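Local structure of C alpha-dehydrogenase (Sphingobium sp. SYK-6, 4YAC) at residues V18-G21 against Q22-L26; H227-P231 against V232-R236. The protein is an NADH-binding short-chain dehydrogenase/reductase that probably oxidises the alpha-carbon alcohol of lignin-derived beta-aryl ethers. All coordinates share one frame; numbering follows the deposited sequence.

Contact 1 (V18-G21 against Q22-L26); sequences VALG and QAKVL. With NAI (1,4-dihydronicotinamide adenine dinucleotide), chain B.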
ATOM      1  N   VAL A  18      -9.239  -6.637 -18.728  1.00 29.87           N
ATOM      2  CA  VAL A  18      -7.793  -6.871 -18.720  1.00 29.47           C
ATOM      3  C   VAL A  18      -7.455  -8.342 -18.526  1.00 27.66           C
ATOM      4  O   VAL A  18      -6.595  -8.882 -19.222  1.00 31.40           O
ATOM      5  CB  VAL A  18      -7.103  -6.041 -17.609  1.00 31.17           C
ATOM      6  CG1 VAL A  18      -5.650  -6.468 -17.416  1.00 36.26           C
ATOM      7  CG2 VAL A  18      -7.164  -4.567 -17.949  1.00 38.86           C
ATOM      8  N   ALA A  19      -8.127  -8.988 -17.580  1.00 24.67           N
ATOM      9  CA  ALA A  19      -7.815 -10.381 -17.265  1.00 26.09           C
ATOM     10  C   ALA A  19      -8.148 -11.309 -18.432  1.00 26.72           C
ATOM     11  O   ALA A  19      -7.407 -12.249 -18.709  1.00 28.44           O
ATOM     12  CB  ALA A  19      -8.553 -10.817 -16.025  1.00 30.04           C
ATOM     13  N   LEU A  20      -9.264 -11.054 -19.107  1.00 24.69           N
ATOM     14  CA  LEU A  20      -9.623 -11.839 -20.284  1.00 24.66           C
ATOM     15  C   LEU A  20      -8.553 -11.676 -21.358  1.00 29.52           C
ATOM     16  O   LEU A  20      -8.201 -12.632 -22.046  1.00 27.83           O
ATOM     17  CB  LEU A  20     -10.991 -11.424 -20.822  1.00 29.15           C
ATOM     18  CG  LEU A  20     -11.433 -12.053 -22.146  1.00 31.26           C
ATOM     19  CD1 LEU A  20     -11.399 -13.569 -22.068  1.00 30.75           C
ATOM     20  CD2 LEU A  20     -12.825 -11.575 -22.515  1.00 35.91           C
ATOM     21  N   GLY A  21      -8.030 -10.462 -21.493  1.00 29.53           N
ATOM     22  CA  GLY A  21      -6.941 -10.198 -22.413  1.00 29.60           C
ATOM     23  C   GLY A  21      -5.721 -11.034 -22.078  1.00 37.46           C
ATOM     24  O   GLY A  21      -5.050 -11.557 -22.967  1.00 34.92           O
ATOM     25  N   GLN A  22      -5.437 -11.167 -20.788  1.00 35.42           N
ATOM     26  CA  GLN A  22      -4.329 -12.003 -20.343  1.00 33.58           C
ATOM     27  C   GLN A  22      -4.606 -13.465 -20.683  1.00 28.79           C
ATOM     28  O   GLN A  22      -3.745 -14.154 -21.224  1.00 31.58           O
ATOM     29  CB  GLN A  22      -4.093 -11.821 -18.840  1.00 31.01           C
ATOM     30  CG  GLN A  22      -3.575 -10.428 -18.496  1.00 29.78           C
ATOM     31  CD  GLN A  22      -3.464 -10.166 -17.004  1.00 31.67           C
ATOM     32  OE1 GLN A  22      -3.829 -11.003 -16.179  1.00 27.07           O
ATOM     33  NE2 GLN A  22      -2.967  -8.984 -16.651  1.00 31.50           N
ATOM     34  N   ALA A  23      -5.817 -13.921 -20.385  1.00 29.62           N
ATOM     35  CA  ALA A  23      -6.211 -15.301 -20.662  1.00 29.53           C
ATOM     36  C   ALA A  23      -6.076 -15.650 -22.144  1.00 32.29           C
ATOM     37  O   ALA A  23      -5.566 -16.719 -22.496  1.00 33.91           O
ATOM     38  CB  ALA A  23      -7.642 -15.540 -20.194  1.00 30.29           C
ATOM     39  N   LYS A  24      -6.533 -14.751 -23.011  1.00 30.80           N
ATOM     40  CA  LYS A  24      -6.488 -14.989 -24.452  1.00 29.66           C
ATOM     41  C   LYS A  24      -5.061 -15.199 -24.936  1.00 35.83           C
ATOM     42  O   LYS A  24      -4.772 -16.149 -25.671  1.00 33.37           O
ATOM     43  CB  LYS A  24      -7.110 -13.821 -25.214  1.00 35.11           C
ATOM     44  CG  LYS A  24      -8.622 -13.763 -25.162  1.00 36.82           C
ATOM     45  CD  LYS A  24      -9.145 -12.600 -26.001  1.00 44.32           C
ATOM     46  CE  LYS A  24     -10.660 -12.486 -25.939  1.00 43.09           C
ATOM     47  NZ  LYS A  24     -11.168 -11.323 -26.722  1.00 64.67           N
ATOM     48  N   VAL A  25      -4.173 -14.301 -24.528  1.00 33.50           N
ATOM     49  CA  VAL A  25      -2.777 -14.353 -24.950  1.00 31.40           C
ATOM     50  C   VAL A  25      -2.089 -15.600 -24.409  1.00 35.00           C
ATOM     51  O   VAL A  25      -1.310 -16.238 -25.117  1.00 34.22           O
ATOM     52  CB  VAL A  25      -2.007 -13.093 -24.490  1.00 37.66           C
ATOM     53  CG1 VAL A  25      -0.509 -13.229 -24.756  1.00 34.53           C
ATOM     54  CG2 VAL A  25      -2.552 -11.856 -25.192  1.00 33.07           C
ATOM     55  N   LEU A  26      -2.375 -15.955 -23.161  1.00 31.87           N
ATOM     56  CA  LEU A  26      -1.739 -17.120 -22.559  1.00 29.63           C
ATOM     57  C   LEU A  26      -2.248 -18.418 -23.194  1.00 36.23           C
ATOM     58  O   LEU A  26      -1.470 -19.343 -23.438  1.00 34.54           O
ATOM     59  CB  LEU A  26      -1.975 -17.133 -21.043  1.00 32.64           C
ATOM     60  CG  LEU A  26      -1.323 -15.969 -20.284  1.00 31.97           C
ATOM     61  CD1 LEU A  26      -1.799 -15.933 -18.837  1.00 28.64           C
ATOM     62  CD2 LEU A  26       0.193 -16.054 -20.342  1.00 38.42           C
TER
HETATM   63  PA  NAI B 500     -13.918  -5.645 -15.861  1.00 39.03           P
HETATM   64  O1A NAI B 500     -15.277  -5.286 -15.311  1.00 47.11           O
HETATM   65  O2A NAI B 500     -13.958  -5.568 -17.398  1.00 43.31           O
HETATM   66  O5B NAI B 500     -13.530  -7.102 -15.414  1.00 32.17           O
HETATM   67  C5B NAI B 500     -13.510  -7.419 -14.060  1.00 32.74           C
HETATM   68  C4B NAI B 500     -13.808  -8.848 -13.886  1.00 28.54           C
HETATM   69  O4B NAI B 500     -13.473  -9.221 -12.507  1.00 25.14           O
HETATM   70  C3B NAI B 500     -15.224  -9.127 -14.089  1.00 28.76           C
HETATM   71  O3B NAI B 500     -15.402 -10.254 -14.937  1.00 29.11           O
HETATM   72  C2B NAI B 500     -15.761  -9.374 -12.775  1.00 24.80           C
HETATM   73  O2B NAI B 500     -16.896 -10.260 -12.823  1.00 28.23           O
HETATM   74  C1B NAI B 500     -14.653  -9.951 -12.043  1.00 24.03           C
HETATM   75  N9A NAI B 500     -14.802  -9.866 -10.616  1.00 24.62           N
HETATM   76  C8A NAI B 500     -15.187  -8.799  -9.862  1.00 23.47           C
HETATM   77  N7A NAI B 500     -15.214  -9.135  -8.561  1.00 24.07           N
HETATM   78  C5A NAI B 500     -14.838 -10.446  -8.434  1.00 26.42           C
HETATM   79  C6A NAI B 500     -14.672 -11.347  -7.387  1.00 23.59           C
HETATM   80  N6A NAI B 500     -14.917 -10.976  -6.028  1.00 23.58           N
HETATM   81  N1A NAI B 500     -14.272 -12.621  -7.652  1.00 24.13           N
HETATM   82  C2A NAI B 500     -14.034 -13.038  -8.910  1.00 21.82           C
HETATM   83  N3A NAI B 500     -14.176 -12.197  -9.949  1.00 24.60           N
HETATM   84  C4A NAI B 500     -14.576 -10.916  -9.748  1.00 23.64           C
HETATM   85  O3  NAI B 500     -12.847  -4.680 -15.302  1.00 40.23           O
HETATM   86  PN  NAI B 500     -11.503  -4.339 -16.107  1.00 48.21           P
HETATM   87  O1N NAI B 500     -11.858  -3.607 -17.392  1.00 56.63           O
HETATM   88  O2N NAI B 500     -10.566  -3.412 -15.195  1.00 58.12           O
HETATM   89  O5D NAI B 500     -10.746  -5.646 -16.451  1.00 50.43           O

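Contact 2 (H227-P231 against V232-R236); sequences HGFDP and VDLGR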
ATOM      1  N   HIS A 227      -6.836   5.440 -24.266  1.00 56.54           N
ATOM      2  CA  HIS A 227      -7.437   5.377 -25.589  1.00 58.63           C
ATOM      3  C   HIS A 227      -6.687   4.449 -26.541  1.00 76.73           C
ATOM      4  O   HIS A 227      -7.233   4.031 -27.565  1.00 66.50           O
ATOM      5  CB  HIS A 227      -7.513   6.785 -26.169  1.00 62.94           C
ATOM      6  CG  HIS A 227      -8.549   7.637 -25.509  1.00 83.11           C
ATOM      7  ND1 HIS A 227      -8.502   9.014 -25.518  1.00 76.10           N
ATOM      8  CD2 HIS A 227      -9.666   7.303 -24.821  1.00 83.04           C
ATOM      9  CE1 HIS A 227      -9.545   9.489 -24.861  1.00 65.54           C
ATOM     10  NE2 HIS A 227     -10.267   8.472 -24.429  1.00 77.01           N
ATOM     11  N   GLY A 228      -5.444   4.129 -26.195  1.00 86.79           N
ATOM     12  CA  GLY A 228      -4.642   3.203 -26.975  1.00 86.98           C
ATOM     13  C   GLY A 228      -4.550   1.836 -26.326  1.00 86.72           C
ATOM     14  O   GLY A 228      -4.027   0.892 -26.921  1.00114.34           O
ATOM     15  N   PHE A 229      -5.057   1.728 -25.102  1.00 73.06           N
ATOM     16  CA  PHE A 229      -5.051   0.462 -24.382  1.00 75.35           C
ATOM     17  C   PHE A 229      -5.894  -0.596 -25.079  1.00 81.63           C
ATOM     18  O   PHE A 229      -7.058  -0.361 -25.400  1.00116.15           O
ATOM     19  CB  PHE A 229      -5.571   0.647 -22.956  1.00 73.87           C
ATOM     20  CG  PHE A 229      -6.051  -0.629 -22.324  1.00 92.36           C
ATOM     21  CD1 PHE A 229      -7.403  -0.926 -22.267  1.00109.75           C
ATOM     22  CD2 PHE A 229      -5.149  -1.539 -21.803  1.00 97.06           C
ATOM     23  CE1 PHE A 229      -7.845  -2.103 -21.691  1.00116.99           C
ATOM     24  CE2 PHE A 229      -5.587  -2.716 -21.229  1.00 96.43           C
ATOM     25  CZ  PHE A 229      -6.935  -2.998 -21.173  1.00115.76           C
ATOM     26  N   ASP A 230      -5.294  -1.760 -25.309  1.00 70.95           N
ATOM     27  CA  ASP A 230      -6.032  -2.935 -25.751  1.00 77.57           C
ATOM     28  C   ASP A 230      -5.676  -4.110 -24.838  1.00 62.20           C
ATOM     29  O   ASP A 230      -4.498  -4.362 -24.596  1.00 66.87           O
ATOM     30  CB  ASP A 230      -5.722  -3.267 -27.209  1.00 86.81           C
ATOM     31  CG  ASP A 230      -6.646  -4.327 -27.769  1.00117.61           C
ATOM     32  OD1 ASP A 230      -6.284  -5.518 -27.719  1.00116.07           O
ATOM     33  OD2 ASP A 230      -7.743  -3.967 -28.249  1.00146.28           O
ATOM     34  N   PRO A 231      -6.692  -4.822 -24.315  1.00 39.57           N
ATOM     35  CA  PRO A 231      -6.422  -5.922 -23.376  1.00 33.69           C
ATOM     36  C   PRO A 231      -5.483  -6.984 -23.945  1.00 34.17           C
ATOM     37  O   PRO A 231      -4.644  -7.514 -23.215  1.00 34.84           O
ATOM     38  CB  PRO A 231      -7.814  -6.508 -23.115  1.00 30.46           C
ATOM     39  CG  PRO A 231      -8.745  -5.378 -23.354  1.00 38.14           C
ATOM     40  CD  PRO A 231      -8.139  -4.578 -24.463  1.00 43.23           C
ATOM     41  N   VAL A 232      -5.613  -7.288 -25.230  1.00 44.94           N
ATOM     42  CA  VAL A 232      -4.733  -8.269 -25.843  1.00 47.67           C
ATOM     43  C   VAL A 232      -3.315  -7.708 -25.897  1.00 46.55           C
ATOM     44  O   VAL A 232      -2.355  -8.415 -25.595  1.00 38.30           O
ATOM     45  CB  VAL A 232      -5.228  -8.669 -27.250  1.00 49.93           C
ATOM     46  CG1 VAL A 232      -4.127  -9.357 -28.052  1.00 50.16           C
ATOM     47  CG2 VAL A 232      -6.444  -9.581 -27.126  1.00 42.17           C
ATOM     48  N   ASP A 233      -3.184  -6.432 -26.256  1.00 43.69           N
ATOM     49  CA  ASP A 233      -1.874  -5.788 -26.289  1.00 41.17           C
ATOM     50  C   ASP A 233      -1.218  -5.815 -24.910  1.00 43.53           C
ATOM     51  O   ASP A 233      -0.043  -6.158 -24.785  1.00 40.00           O
ATOM     52  CB  ASP A 233      -1.985  -4.341 -26.781  1.00 41.12           C
ATOM     53  CG  ASP A 233      -2.287  -4.246 -28.267  1.00 63.48           C
ATOM     54  OD1 ASP A 233      -2.174  -5.269 -28.973  1.00 66.92           O
ATOM     55  OD2 ASP A 233      -2.628  -3.138 -28.733  1.00 79.61           O
ATOM     56  N   LEU A 234      -1.973  -5.458 -23.876  1.00 36.03           N
ATOM     57  CA  LEU A 234      -1.439  -5.488 -22.518  1.00 30.88           C
ATOM     58  C   LEU A 234      -1.154  -6.923 -22.099  1.00 35.57           C
ATOM     59  O   LEU A 234      -0.263  -7.178 -21.289  1.00 36.16           O
ATOM     60  CB  LEU A 234      -2.412  -4.840 -21.524  1.00 36.67           C
ATOM     61  CG  LEU A 234      -1.975  -3.649 -20.653  1.00 50.61           C
ATOM     62  CD1 LEU A 234      -2.689  -3.717 -19.314  1.00 40.97           C
ATOM     63  CD2 LEU A 234      -0.471  -3.542 -20.422  1.00 49.66           C
ATOM     64  N   GLY A 235      -1.916  -7.861 -22.653  1.00 40.75           N
ATOM     65  CA  GLY A 235      -1.687  -9.269 -22.393  1.00 36.70           C
ATOM     66  C   GLY A 235      -0.327  -9.706 -22.904  1.00 38.33           C
ATOM     67  O   GLY A 235       0.347 -10.527 -22.284  1.00 33.86           O
ATOM     68  N   ARG A 236       0.085  -9.151 -24.038  1.00 37.81           N
ATOM     69  CA  ARG A 236       1.380  -9.488 -24.612  1.00 34.74           C
ATOM     70  C   ARG A 236       2.524  -8.874 -23.812  1.00 44.42           C
ATOM     71  O   ARG A 236       3.599  -9.462 -23.713  1.00 37.99           O
ATOM     72  CB  ARG A 236       1.440  -9.040 -26.074  1.00 38.44           C
ATOM     73  CG  ARG A 236       0.559  -9.889 -26.962  1.00 49.19           C
ATOM     74  CD  ARG A 236       0.460  -9.358 -28.375  1.00 55.15           C
ATOM     75  NE  ARG A 236      -0.252 -10.313 -29.222  1.00 54.10           N
ATOM     76  CZ  ARG A 236      -1.178 -10.002 -30.125  1.00 59.23           C
ATOM     77  NH1 ARG A 236      -1.536  -8.742 -30.336  1.00 64.05           N
ATOM     78  NH2 ARG A 236      -1.750 -10.971 -30.828  1.00 67.78           N
TER

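Contact 1 (V18-G21 against Q22-L26)
Val18 to Gly21 and Gln22 to Leu26 are successive turns of helix 17-28, joined by four backbone bonds of the i to i+4 kind. Gln22 N reaches Val18 O at 3.0 Å, and Ala23 N and Lys24 N bond to Ala19 O and Leu20 O in the same way. The last bond, from Val25 N to Gly21 O, is longer at 3.3 Å.

Side-chain packing adds to the backbone bonds. Lys24 swings its CG away from its carbonyl carbon (chi1 -75°) and then runs straight out, which lays its CE against Leu20 CG at 3.9 Å, an apolar contact. On another side of the helix, the CG2 methyl of Val25 lies 3.4 Å from Gly21 O. The extended Gln22 chain packs its NE2 against the CG1 methyl of Val18 at 3.8 Å. Replacing Lys24 by an alanine would probably uncover the isobutyl group of Leu20 and leave Tyr50 without its cation-pi partner.

Polar bonds hold two other points. Gln22 OE1 is hydrogen-bonded to Thr91 OG1, and NE2 makes a weak bond to Thr142 OG1. At the start of the helix, Val18 N donates to NADH atom O5D (2.9 Å), placing a backbone amide of the first turn on an ester oxygen of the nicotinamide-side phosphate (PN); a helix N terminus at the pyrophosphate is characteristic of Rossmann folds.

The helix links strands 8-12 and 33-38 in a beta-alpha-beta unit. Leu20 leans on Ala47 and Phe51 of helix 41-51, Leu26 packs on strand 87-90, and Val25 meets helix 231-243.

Contact 2 (H227-P231 against V232-R236)
Asp230 and Val232 meet in an N-cap, a local contact where the chain leaves helix 217-228 and starts helix 231-243. Asp230 occupies the cap position, with its CG anti to its own backbone N (chi1 -170°). That torsion sets the carboxylate alongside Val232, pointing the same way, and OD1 accepts a weak, bent bond from Val232 N (3.1 Å, 134° at the hydrogen). The same oxygen lies 3.4 Å from Val232 CB.

The backbone of the cap residue also serves the new helix. Its carbonyl oxygen, Asp230 O, takes Leu234 N at 2.8 Å in a nearly straight bond, and Pro231 O follows with Gly235 N. Pro231, as the first helical residue, has no N-H that would need a partner there.

A small apolar contact flanks the cap. The Phe229 ring presents its edge to Leu234, the two side chains crossing at about a right angle, with Phe229 CE2 3.6 Å from Leu234 CD1 and Leu234 CG in the plane of the ring.

Two carboxylates gather at this helix start, Asp230 OD1 lying 4.3 Å from Asp233 OD1. Their mutual repulsion is probably eased by the partial positive charge of the helix N terminus and by Arg236, whose NH1 makes a long salt bridge to Asp233 OD1 while its NE pairs with Glu29.

Following the chain, contact 1 comes first, just after strand 8-12 and the glycine-rich turn, and contact 2 lies some two hundred residues later; they stand in series, neither nested nor crossed. Each closes only a single helical turn or cap, so the long-range tie lies between them. Val18 CG2 meets Phe229 CZ at 3.6 Å near the cofactor, and Gly21 CA lies 3.9 Å from Pro231 CB. Further along, Val25 CG2 rests 3.5 Å from Val232 O. In this way the start of helix 231-243 is set against helix 17-28, joining the first beta-alpha-beta unit to the C-terminal part of the fold.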